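Local coordinates for RagB/SusD family nutrient uptake outer membrane protein (Bacteroides thetaiotaomicron, PDB 7KV2), which probably binds beta-glucan at the cell surface as a SusD-family outer membrane protein that serves glycan uptake, at residues Val50-Ala53 with Tyr54-Leu57; Ser87-Asp90 with Asn91-Trp94; Ser488-Ser491 with Ser492-Tyr495. All coordinates share one frame; numbering follows the deposited sequence.

Contact 1: Val50-Ala53 with Tyr54-Leu57; sequences VVAA and YDPL
The ring of Tyr54 lies back along the last turn of helix 43-53, its CE1 4.1 Å from CG1 of Val50 one turn earlier. This is the C-terminal end of a helix in a SusD-family, TPR-like helical fold, where the chain runs on into the 3-10 segment 55-57. The valine branch and the phenol run alongside one another in one direction. With CG of Tyr54 anti to its carbonyl carbon (chi1 -74°), the ring turns toward the helix it follows: Tyr54 CD1 comes 3.2 Å from Val50 O, and both this carbonyl oxygen and that of Val51 stand at the ring edge.

Two i to i+3 backbone bonds join the segments. Tyr54 N donates to Val51 O at 3.0 Å, with a bent N-H...O angle of 145°, whereas Asp55 N reaches Ala52 O at 3.1 Å along a straighter 163°. Ala52 O also receives Arg121 from helix 110-130, so this carbonyl serves two donors, Asp55 N and the Arg121 guanidinium. At the far end of the ring, Tyr54 OH is hydrogen-bonded to Gln146 of helix 137-162 and to Val215 N, which holds the hydroxyl end of the ring. Pro56, having no N-H to give, sets its CD 3.6 Å from Ala52 O.

Contact 2: Ser87-Asp90 with Asn91-Trp94; sequences SKTD and NQPW
The side chain of Gln92 passes at a slant across that of Thr89, CG2 of Thr89 standing 4.0 Å from NE2 of Gln92, where a type I beta turn, Ser87 to Asp90, leads into the N-terminus of helix 92-98. The methyl can face the amide because CG2 is anti to the carbonyl carbon of Thr89, whose OG1 (chi1 65°) is placed instead on the side of Ser87. There Ser87 OG accepts from Thr89 N at 3.1 Å, with an N-H...O angle of 161°, which defines an ST turn within the beta turn.

Gln92 extends from the helix start with CG anti to its backbone N (chi1 -177°), and this carries CG past the turn, 3.7 Å from Lys88 O. No direct hydrogen bond joins the two segments; water does so twice. Water 1 donates to Lys88 O and more weakly accepts from Gln92 NE2, while water 2 takes the N-H of Gln92 and gives a weak bond to Thr89 O. The first N-H of the helix is thus met by solvent, consistent with Asn91, at the N-cap position, making no capping bond with its side chain.

The carboxylate of Asp90 has its partners outside the turn: OD2 accepts from Asp86 N and bonds a buffer molecule, probably from the crystallisation liquor. The amide of Asn91 is directed instead to the indole of Trp94, which also meets Phe321, and Asn91 ND2 sits 3.4 Å above the plane of that ring, displaced toward its rim.

Contact 3: Ser488-Ser491 with Ser492-Tyr495; sequences SWSS and SKKY
A short 3-10 turn in the loop between helices 473-476 and 500-505 forms this contact, with the indole of Trp489 laid across it. CB of Lys493 lies over one face of the indole in a CH-pi contact, 4.0 Å from the centroid of the five-membered ring and 25° off its normal. The six-membered part reaches the next residue, Trp489 CZ2 standing 3.9 Å from Lys494 CB. CG of Trp489 is anti to the backbone N (chi1 -169°), which swings the ring forward over the turn.

Beneath it, Lys493 N donates to Ser490 O at 2.7 Å and Lys494 N to Ser491 O at 3.1 Å, the i to i+3 pattern of a 3-10 turn. Water 3 links Ser490 OG to Ser492 N. Cutting the indole of Trp489 back to an alanine is likely to uncover CB of Lys493 and leave the Tyr464 hydroxyl without its N-H partner.

Lys493 NZ bonds Phe100 O and forms a salt bridge with the C-terminal carboxylate of Tyr515. Trp489 meets Phe100 edge-to-face and, with Lys494, touches Ile468, so the turn packs on helix 463-469.

Overall arrangement
The three contacts follow one another along the chain without touching. Contacts 1 and 2 lie in the N-terminal part of the chain, with centres about 30 Å apart and nearest atoms about 14 Å apart; the first lies where helix 43-53 runs out into a loop, the second at the start of helix 92-98. Contact 3 belongs to the C-terminal part, its centre about 20 Å from that of contact 2 and about 33 Å from that of contact 1. Phe100, soon after helix 92-98, meets Trp489 and Lys493 of contact 3, linking the neighbourhoods of contacts 2 and 3. The sodium ion is held elsewhere, by Ile248, Ser250, Tyr253 and Tyr405. Small molecules probably from the crystallisation liquor lie beside the side chains of Tyr54 and Asp90.

Contact 1: Val50-Ala53 with Tyr54-Leu57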
loop_
_atom_site.group_PDB
_atom_site.type_symbol
_atom_site.label_atom_id
_atom_site.label_comp_id
_atom_site.label_asym_id
_atom_site.label_seq_id
_atom_site.Cartn_x
_atom_site.Cartn_y
_atom_site.Cartn_z
ATOM N N VAL A 50 17.330 15.182 -1.525
ATOM C CA VAL A 50 16.962 13.921 -0.820
ATOM C C VAL A 50 15.492 14.048 -0.377
ATOM O O VAL A 50 14.708 13.146 -0.682
ATOM C CB VAL A 50 17.922 13.586 0.335
ATOM C CG1 VAL A 50 17.455 12.360 1.115
ATOM C CG2 VAL A 50 19.344 13.358 -0.177
ATOM N N VAL A 51 15.113 15.160 0.251
ATOM C CA VAL A 51 13.701 15.416 0.647
ATOM C C VAL A 51 12.821 15.305 -0.600
ATOM O O VAL A 51 11.816 14.564 -0.552
ATOM C CB VAL A 51 13.544 16.763 1.369
ATOM C CG1 VAL A 51 12.082 17.100 1.618
ATOM C CG2 VAL A 51 14.332 16.784 2.674
ATOM N N ALA A 52 13.197 15.943 -1.710
ATOM C CA ALA A 52 12.393 15.891 -2.949
ATOM C C ALA A 52 12.198 14.439 -3.420
ATOM O O ALA A 52 11.129 14.158 -3.987
ATOM C CB ALA A 52 13.013 16.731 -4.031
ATOM N N ALA A 53 13.166 13.545 -3.228
ATOM C CA ALA A 53 13.100 12.143 -3.713
ATOM C C ALA A 53 11.972 11.364 -3.006
ATOM O O ALA A 53 11.582 10.307 -3.543
ATOM C CB ALA A 53 14.395 11.427 -3.520
ATOM N N TYR A 54 11.564 11.809 -1.813
ATOM C CA TYR A 54 10.442 11.203 -1.043
ATOM C C TYR A 54 9.078 11.661 -1.572
ATOM O O TYR A 54 8.058 11.000 -1.251
ATOM C CB TYR A 54 10.536 11.572 0.446
ATOM C CG TYR A 54 11.599 10.868 1.254
ATOM C CD1 TYR A 54 12.895 11.359 1.323
ATOM C CD2 TYR A 54 11.318 9.720 1.970
ATOM C CE1 TYR A 54 13.871 10.716 2.074
ATOM C CE2 TYR A 54 12.278 9.074 2.755
ATOM C CZ TYR A 54 13.565 9.577 2.816
ATOM O OH TYR A 54 14.522 8.942 3.563
ATOM N N ASP A 55 8.980 12.772 -2.309
ATOM C CA ASP A 55 7.652 13.390 -2.552
ATOM C C ASP A 55 6.750 12.455 -3.345
ATOM O O ASP A 55 5.555 12.389 -3.068
ATOM C CB ASP A 55 7.773 14.757 -3.225
ATOM C CG ASP A 55 7.948 15.871 -2.223
ATOM O OD1 ASP A 55 7.168 15.924 -1.250
ATOM O OD2 ASP A 55 8.885 16.674 -2.412
ATOM N N PRO A 56 7.233 11.761 -4.400
ATOM C CA PRO A 56 6.349 10.911 -5.211
ATOM C C PRO A 56 5.687 9.757 -4.425
ATOM O O PRO A 56 4.683 9.243 -4.868
ATOM C CB PRO A 56 7.289 10.436 -6.328
ATOM C CG PRO A 56 8.258 11.592 -6.451
ATOM C CD PRO A 56 8.581 11.903 -5.002
ATOM N N LEU A 57 6.230 9.398 -3.257
ATOM C CA LEU A 57 5.527 8.464 -2.324
ATOM C C LEU A 57 4.076 8.905 -2.125
ATOM O O LEU A 57 3.199 7.990 -2.072
ATOM C CB LEU A 57 6.228 8.385 -0.957
ATOM C CG LEU A 57 7.578 7.688 -0.948
ATOM C CD1 LEU A 57 8.207 7.834 0.420
ATOM C CD2 LEU A 57 7.493 6.223 -1.364
#

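Contact 2: Ser87-Asp90 with Asn91-Trp94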
loop_
_atom_site.group_PDB
_atom_site.type_symbol
_atom_site.label_atom_id
_atom_site.label_comp_id
_atom_site.label_asym_id
_atom_site.label_seq_id
_atom_site.Cartn_x
_atom_site.Cartn_y
_atom_site.Cartn_z
ATOM N N SER A 87 -20.988 3.478 -11.802
ATOM C CA SER A 87 -21.222 2.343 -12.730
ATOM C C SER A 87 -19.900 1.699 -13.091
ATOM O O SER A 87 -18.856 2.252 -12.741
ATOM C CB SER A 87 -21.921 2.815 -13.994
ATOM O OG SER A 87 -21.002 3.498 -14.874
ATOM N N LYS A 88 -19.935 0.653 -13.917
ATOM C CA LYS A 88 -18.703 -0.006 -14.407
ATOM C C LYS A 88 -17.903 0.875 -15.383
ATOM O O LYS A 88 -16.769 0.467 -15.725
ATOM C CB LYS A 88 -19.055 -1.355 -15.024
ATOM C CG LYS A 88 -19.804 -1.259 -16.339
ATOM C CD LYS A 88 -19.951 -2.609 -16.995
ATOM C CE LYS A 88 -20.879 -3.517 -16.227
ATOM N NZ LYS A 88 -21.028 -4.828 -16.907
ATOM N N THR A 89 -18.380 2.065 -15.741
ATOM C CA THR A 89 -17.608 3.038 -16.569
ATOM C C THR A 89 -17.083 4.214 -15.728
ATOM O O THR A 89 -16.375 5.077 -16.297
ATOM C CB THR A 89 -18.415 3.513 -17.784
ATOM O OG1 THR A 89 -19.537 4.257 -17.321
ATOM C CG2 THR A 89 -18.873 2.346 -18.635
ATOM N N ASP A 90 -17.366 4.259 -14.420
ATOM C CA ASP A 90 -16.831 5.324 -13.523
ATOM C C ASP A 90 -15.484 4.828 -13.003
ATOM O O ASP A 90 -15.484 3.802 -12.324
ATOM C CB ASP A 90 -17.804 5.623 -12.385
ATOM C CG ASP A 90 -17.539 6.951 -11.681
ATOM O OD1 ASP A 90 -16.578 7.606 -12.050
ATOM O OD2 ASP A 90 -18.291 7.271 -10.742
ATOM N N ASN A 91 -14.364 5.454 -13.370
ATOM C CA ASN A 91 -13.009 4.873 -13.163
ATOM C C ASN A 91 -12.960 3.518 -13.886
ATOM O O ASN A 91 -12.588 2.527 -13.303
ATOM C CB ASN A 91 -12.578 4.832 -11.677
ATOM C CG ASN A 91 -12.174 6.203 -11.162
ATOM O OD1 ASN A 91 -11.917 7.098 -11.953
ATOM N ND2 ASN A 91 -12.131 6.402 -9.852
ATOM N N GLN A 92 -13.306 3.476 -15.184
ATOM C CA GLN A 92 -13.438 2.191 -15.916
ATOM C C GLN A 92 -12.166 1.377 -15.833
ATOM O O GLN A 92 -12.235 0.154 -15.745
ATOM C CB GLN A 92 -13.818 2.435 -17.391
ATOM C CG GLN A 92 -14.031 1.153 -18.185
ATOM C CD GLN A 92 -14.718 1.490 -19.488
ATOM O OE1 GLN A 92 -14.568 2.580 -20.045
ATOM N NE2 GLN A 92 -15.512 0.554 -19.958
ATOM N N PRO A 93 -10.948 1.979 -15.902
ATOM C CA PRO A 93 -9.727 1.194 -15.821
ATOM C C PRO A 93 -9.706 0.317 -14.566
ATOM O O PRO A 93 -9.178 -0.814 -14.649
ATOM C CB PRO A 93 -8.594 2.236 -15.849
ATOM C CG PRO A 93 -9.201 3.415 -16.533
ATOM C CD PRO A 93 -10.655 3.410 -16.114
ATOM N N TRP A 94 -10.282 0.798 -13.446
ATOM C CA TRP A 94 -10.299 -0.017 -12.205
ATOM C C TRP A 94 -11.197 -1.238 -12.405
ATOM O O TRP A 94 -10.819 -2.357 -12.013
ATOM C CB TRP A 94 -10.856 0.813 -11.044
ATOM C CG TRP A 94 -10.092 2.035 -10.642
ATOM C CD1 TRP A 94 -9.117 2.734 -11.289
ATOM C CD2 TRP A 94 -10.358 2.771 -9.445
ATOM N NE1 TRP A 94 -8.730 3.835 -10.556
ATOM C CE2 TRP A 94 -9.517 3.900 -9.435
ATOM C CE3 TRP A 94 -11.223 2.557 -8.376
ATOM C CZ2 TRP A 94 -9.465 4.758 -8.343
ATOM C CZ3 TRP A 94 -11.207 3.431 -7.320
ATOM C CH2 TRP A 94 -10.334 4.516 -7.313
HETATM O O HOH W 1 -16.126 -1.606 -17.355
HETATM O O HOH W 2 -13.205 6.009 -16.667
#

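Contact 3: Ser488-Ser491 with Ser492-Tyr495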
loop_
_atom_site.group_PDB
_atom_site.type_symbol
_atom_site.label_atom_id
_atom_site.label_comp_id
_atom_site.label_asym_id
_atom_site.label_seq_id
_atom_site.Cartn_x
_atom_site.Cartn_y
_atom_site.Cartn_z
ATOM N N SER A 488 -11.941 -15.611 -14.788
ATOM C CA SER A 488 -11.036 -16.258 -13.814
ATOM C C SER A 488 -9.632 -15.704 -13.990
ATOM O O SER A 488 -9.221 -15.497 -15.128
ATOM C CB SER A 488 -11.037 -17.746 -13.944
ATOM O OG SER A 488 -12.248 -18.262 -13.457
ATOM N N TRP A 489 -8.898 -15.507 -12.904
ATOM C CA TRP A 489 -7.462 -15.156 -12.997
ATOM C C TRP A 489 -6.694 -16.315 -13.651
ATOM O O TRP A 489 -6.975 -17.451 -13.314
ATOM C CB TRP A 489 -6.906 -14.861 -11.598
ATOM C CG TRP A 489 -5.552 -14.243 -11.601
ATOM C CD1 TRP A 489 -5.273 -12.904 -11.589
ATOM C CD2 TRP A 489 -4.283 -14.923 -11.610
ATOM N NE1 TRP A 489 -3.922 -12.710 -11.574
ATOM C CE2 TRP A 489 -3.289 -13.923 -11.590
ATOM C CE3 TRP A 489 -3.886 -16.265 -11.631
ATOM C CZ2 TRP A 489 -1.924 -14.214 -11.618
ATOM C CZ3 TRP A 489 -2.536 -16.556 -11.635
ATOM C CH2 TRP A 489 -1.572 -15.545 -11.630
ATOM N N SER A 490 -5.689 -16.008 -14.466
ATOM C CA SER A 490 -4.729 -17.006 -15.004
ATOM C C SER A 490 -3.365 -16.351 -15.057
ATOM O O SER A 490 -3.302 -15.112 -14.994
ATOM C CB SER A 490 -5.174 -17.483 -16.384
ATOM O OG SER A 490 -5.161 -16.404 -17.310
ATOM N N SER A 491 -2.311 -17.130 -15.276
ATOM C CA SER A 491 -0.927 -16.639 -15.136
ATOM C C SER A 491 -0.667 -15.458 -16.076
ATOM O O SER A 491 0.131 -14.623 -15.669
ATOM C CB SER A 491 0.081 -17.763 -15.270
ATOM O OG SER A 491 -0.261 -18.595 -16.352
ATOM N N SER A 492 -1.356 -15.340 -17.231
ATOM C CA SER A 492 -1.190 -14.205 -18.171
ATOM C C SER A 492 -1.588 -12.885 -17.489
ATOM O O SER A 492 -1.182 -11.805 -17.989
ATOM C CB SER A 492 -1.921 -14.403 -19.491
ATOM O OG SER A 492 -3.308 -14.073 -19.430
ATOM N N LYS A 493 -2.394 -12.954 -16.421
ATOM C CA LYS A 493 -2.909 -11.725 -15.779
ATOM C C LYS A 493 -1.940 -11.220 -14.712
ATOM O O LYS A 493 -2.212 -10.151 -14.171
ATOM C CB LYS A 493 -4.286 -12.006 -15.194
ATOM C CG LYS A 493 -5.283 -12.536 -16.212
ATOM C CD LYS A 493 -5.420 -11.712 -17.444
ATOM C CE LYS A 493 -6.415 -12.343 -18.408
ATOM N NZ LYS A 493 -6.760 -11.387 -19.465
ATOM N N LYS A 494 -0.826 -11.900 -14.460
ATOM C CA LYS A 494 0.130 -11.484 -13.398
ATOM C C LYS A 494 0.673 -10.055 -13.635
ATOM O O LYS A 494 0.901 -9.337 -12.629
ATOM C CB LYS A 494 1.236 -12.528 -13.277
ATOM C CG LYS A 494 2.316 -12.183 -12.268
ATOM C CD LYS A 494 3.208 -13.361 -11.917
ATOM C CE LYS A 494 4.199 -12.963 -10.848
ATOM N NZ LYS A 494 5.163 -14.043 -10.536
ATOM N N TYR A 495 0.964 -9.669 -14.888
ATOM C CA TYR A 495 1.511 -8.349 -15.286
ATOM C C TYR A 495 0.468 -7.616 -16.127
ATOM O O TYR A 495 0.010 -8.199 -17.163
ATOM C CB TYR A 495 2.847 -8.522 -16.033
ATOM C CG TYR A 495 3.857 -9.365 -15.311
ATOM C CD1 TYR A 495 4.221 -9.064 -14.006
ATOM C CD2 TYR A 495 4.469 -10.452 -15.924
ATOM C CE1 TYR A 495 5.131 -9.830 -13.311
ATOM C CE2 TYR A 495 5.401 -11.222 -15.242
ATOM C CZ TYR A 495 5.754 -10.897 -13.943
ATOM O OH TYR A 495 6.642 -11.648 -13.232
HETATM O O HOH W 3 -2.934 -17.504 -18.784
#